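PDB 1MJH: universal stress protein MJ0577 from Methanocaldococcus jannaschii, which binds ATP and one manganese ion per subunit as a homodimer of the universal stress protein family. Local coordinates for residues E80-M85 and D101-G106. Sequence-based numbering, arbitrary orientation.
Sequences EAKNKM and DIIVVG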
loop_
_atom_site.group_PDB
_atom_site.type_symbol
_atom_site.label_atom_id
_atom_site.label_comp_id
_atom_site.label_asym_id
_atom_site.label_seq_id
_atom_site.Cartn_x
_atom_site.Cartn_y
_atom_site.Cartn_z
ATOM N N GLU B 80 -22.159 -10.591 -16.859
ATOM C CA GLU B 80 -21.251 -11.660 -16.466
ATOM C C GLU B 80 -20.386 -11.317 -15.263
ATOM O O GLU B 80 -19.731 -12.254 -14.807
ATOM C CB GLU B 80 -20.404 -12.077 -17.677
ATOM C CG GLU B 80 -21.264 -12.414 -18.892
ATOM C CD GLU B 80 -21.898 -13.793 -18.829
ATOM O OE1 GLU B 80 -22.629 -14.081 -17.857
ATOM O OE2 GLU B 80 -21.666 -14.600 -19.757
ATOM N N ALA B 81 -20.280 -10.080 -14.804
ATOM C CA ALA B 81 -19.540 -9.687 -13.622
ATOM C C ALA B 81 -20.393 -9.550 -12.357
ATOM O O ALA B 81 -19.935 -9.509 -11.230
ATOM C CB ALA B 81 -18.933 -8.285 -13.748
ATOM N N LYS B 82 -21.712 -9.532 -12.524
ATOM C CA LYS B 82 -22.657 -9.358 -11.458
ATOM C C LYS B 82 -22.674 -10.525 -10.497
ATOM O O LYS B 82 -22.757 -10.258 -9.280
ATOM C CB LYS B 82 -24.049 -9.118 -12.075
ATOM C CG LYS B 82 -24.283 -7.647 -12.353
ATOM C CD LYS B 82 -25.653 -7.376 -12.989
ATOM C CE LYS B 82 -25.846 -5.868 -13.114
ATOM N NZ LYS B 82 -26.551 -5.513 -14.388
ATOM N N ASN B 83 -22.585 -11.764 -10.993
ATOM C CA ASN B 83 -22.629 -12.867 -10.019
ATOM C C ASN B 83 -21.386 -12.877 -9.126
ATOM O O ASN B 83 -21.441 -13.094 -7.926
ATOM C CB ASN B 83 -22.738 -14.258 -10.674
ATOM C CG ASN B 83 -22.828 -15.319 -9.570
ATOM O OD1 ASN B 83 -23.771 -15.282 -8.776
ATOM N ND2 ASN B 83 -21.896 -16.266 -9.450
ATOM N N LYS B 84 -20.221 -12.578 -9.722
ATOM C CA LYS B 84 -19.011 -12.510 -8.886
ATOM C C LYS B 84 -19.133 -11.413 -7.866
ATOM O O LYS B 84 -18.760 -11.571 -6.701
ATOM C CB LYS B 84 -17.758 -12.367 -9.768
ATOM C CG LYS B 84 -17.364 -13.673 -10.447
ATOM C CD LYS B 84 -16.342 -13.524 -11.551
ATOM C CE LYS B 84 -17.037 -13.493 -12.921
ATOM N NZ LYS B 84 -16.041 -13.305 -14.003
ATOM N N MET B 85 -19.618 -10.220 -8.253
ATOM C CA MET B 85 -19.735 -9.112 -7.326
ATOM C C MET B 85 -20.716 -9.401 -6.199
ATOM O O MET B 85 -20.498 -8.992 -5.056
ATOM C CB MET B 85 -20.135 -7.860 -8.124
ATOM C CG MET B 85 -19.072 -7.278 -9.055
ATOM S SD MET B 85 -17.668 -6.400 -8.260
ATOM C CE MET B 85 -18.445 -4.748 -8.277
ATOM N N ASP B 101 -21.706 -1.392 -4.304
ATOM C CA ASP B 101 -21.076 -2.072 -5.450
ATOM C C ASP B 101 -21.223 -1.297 -6.741
ATOM O O ASP B 101 -22.299 -0.758 -7.100
ATOM C CB ASP B 101 -21.633 -3.488 -5.592
ATOM C CG ASP B 101 -23.157 -3.510 -5.605
ATOM O OD1 ASP B 101 -23.790 -2.856 -4.772
ATOM O OD2 ASP B 101 -23.704 -4.233 -6.460
ATOM N N ILE B 102 -20.137 -1.103 -7.468
ATOM C CA ILE B 102 -20.091 -0.403 -8.745
ATOM C C ILE B 102 -19.458 -1.193 -9.866
ATOM O O ILE B 102 -18.354 -1.745 -9.749
ATOM C CB ILE B 102 -19.265 0.915 -8.564
ATOM C CG1 ILE B 102 -19.865 1.789 -7.463
ATOM C CG2 ILE B 102 -19.117 1.661 -9.884
ATOM C CD1 ILE B 102 -18.972 2.968 -7.055
ATOM N N ILE B 103 -20.115 -1.283 -11.026
ATOM C CA ILE B 103 -19.593 -1.838 -12.241
ATOM C C ILE B 103 -19.616 -0.720 -13.284
ATOM O O ILE B 103 -20.655 -0.081 -13.456
ATOM C CB ILE B 103 -20.316 -3.056 -12.817
ATOM C CG1 ILE B 103 -20.306 -4.195 -11.788
ATOM C CG2 ILE B 103 -19.735 -3.495 -14.151
ATOM C CD1 ILE B 103 -21.307 -5.282 -12.135
ATOM N N VAL B 104 -18.472 -0.434 -13.882
ATOM C CA VAL B 104 -18.420 0.656 -14.843
ATOM C C VAL B 104 -17.554 0.264 -16.026
ATOM O O VAL B 104 -16.641 -0.559 -15.868
ATOM C CB VAL B 104 -17.908 1.924 -14.152
ATOM C CG1 VAL B 104 -16.468 1.692 -13.667
ATOM C CG2 VAL B 104 -17.981 3.178 -15.016
ATOM N N VAL B 105 -17.916 0.716 -17.219
ATOM C CA VAL B 105 -17.113 0.428 -18.414
ATOM C C VAL B 105 -16.118 1.575 -18.548
ATOM O O VAL B 105 -16.489 2.757 -18.509
ATOM C CB VAL B 105 -17.945 0.319 -19.726
ATOM C CG1 VAL B 105 -17.014 0.106 -20.926
ATOM C CG2 VAL B 105 -18.945 -0.824 -19.690
ATOM N N GLY B 106 -14.825 1.282 -18.751
ATOM C CA GLY B 106 -13.876 2.388 -18.883
ATOM C C GLY B 106 -12.425 1.872 -18.778
ATOM O O GLY B 106 -12.202 0.713 -19.080
#
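The backbone O of Ile102 is approached by the methyl group of Met85, with CE at 3.3 Å from that oxygen, a close CH-to-carbonyl contact. The same residue is tied by backbone hydrogen bonds to Leu38 and His40 of the adjacent strand 35-43. Strand 35-43, helix 66-95 and strand 98-106 form a beta-alpha-beta crossover of the parallel alpha/beta sheet of the universal stress protein fold, and here the helix packs back over the second strand. The two short segments run nearly antiparallel, at 156°, with their axes 10.0 Å apart. Met85, a long, flexible and apolar residue, suits this gap: its chain is bent at chi2 (-73°), which places SD, and again at chi3 (-90°), which places CE against the strand, while the side chain also touches Phe14, Leu38 and His40. Its methyl lies 4.0 Å from CG1 of Ile103, the two side chains lying alongside each other and running opposite ways. Beta-branched Ile103 suits an extended strand, and its longer arm carries CD1 toward the helix, where Ala81 offers only CB, leaving room for CD1 of Ile103 at 4.2 Å. An acid suits position 101 because Lys89, farther along the helix, forms a salt bridge with OD1 of Asp101. The side chain of Met85 stays about 8 Å from bound ATP, so it does not touch the ligand. Lys82 suits the exposed side of the helix, with NZ in a salt bridge to Glu79, while its aliphatic stem crosses Ile103 at about a right angle, CG meeting CD1 of Ile103 at 3.8 Å.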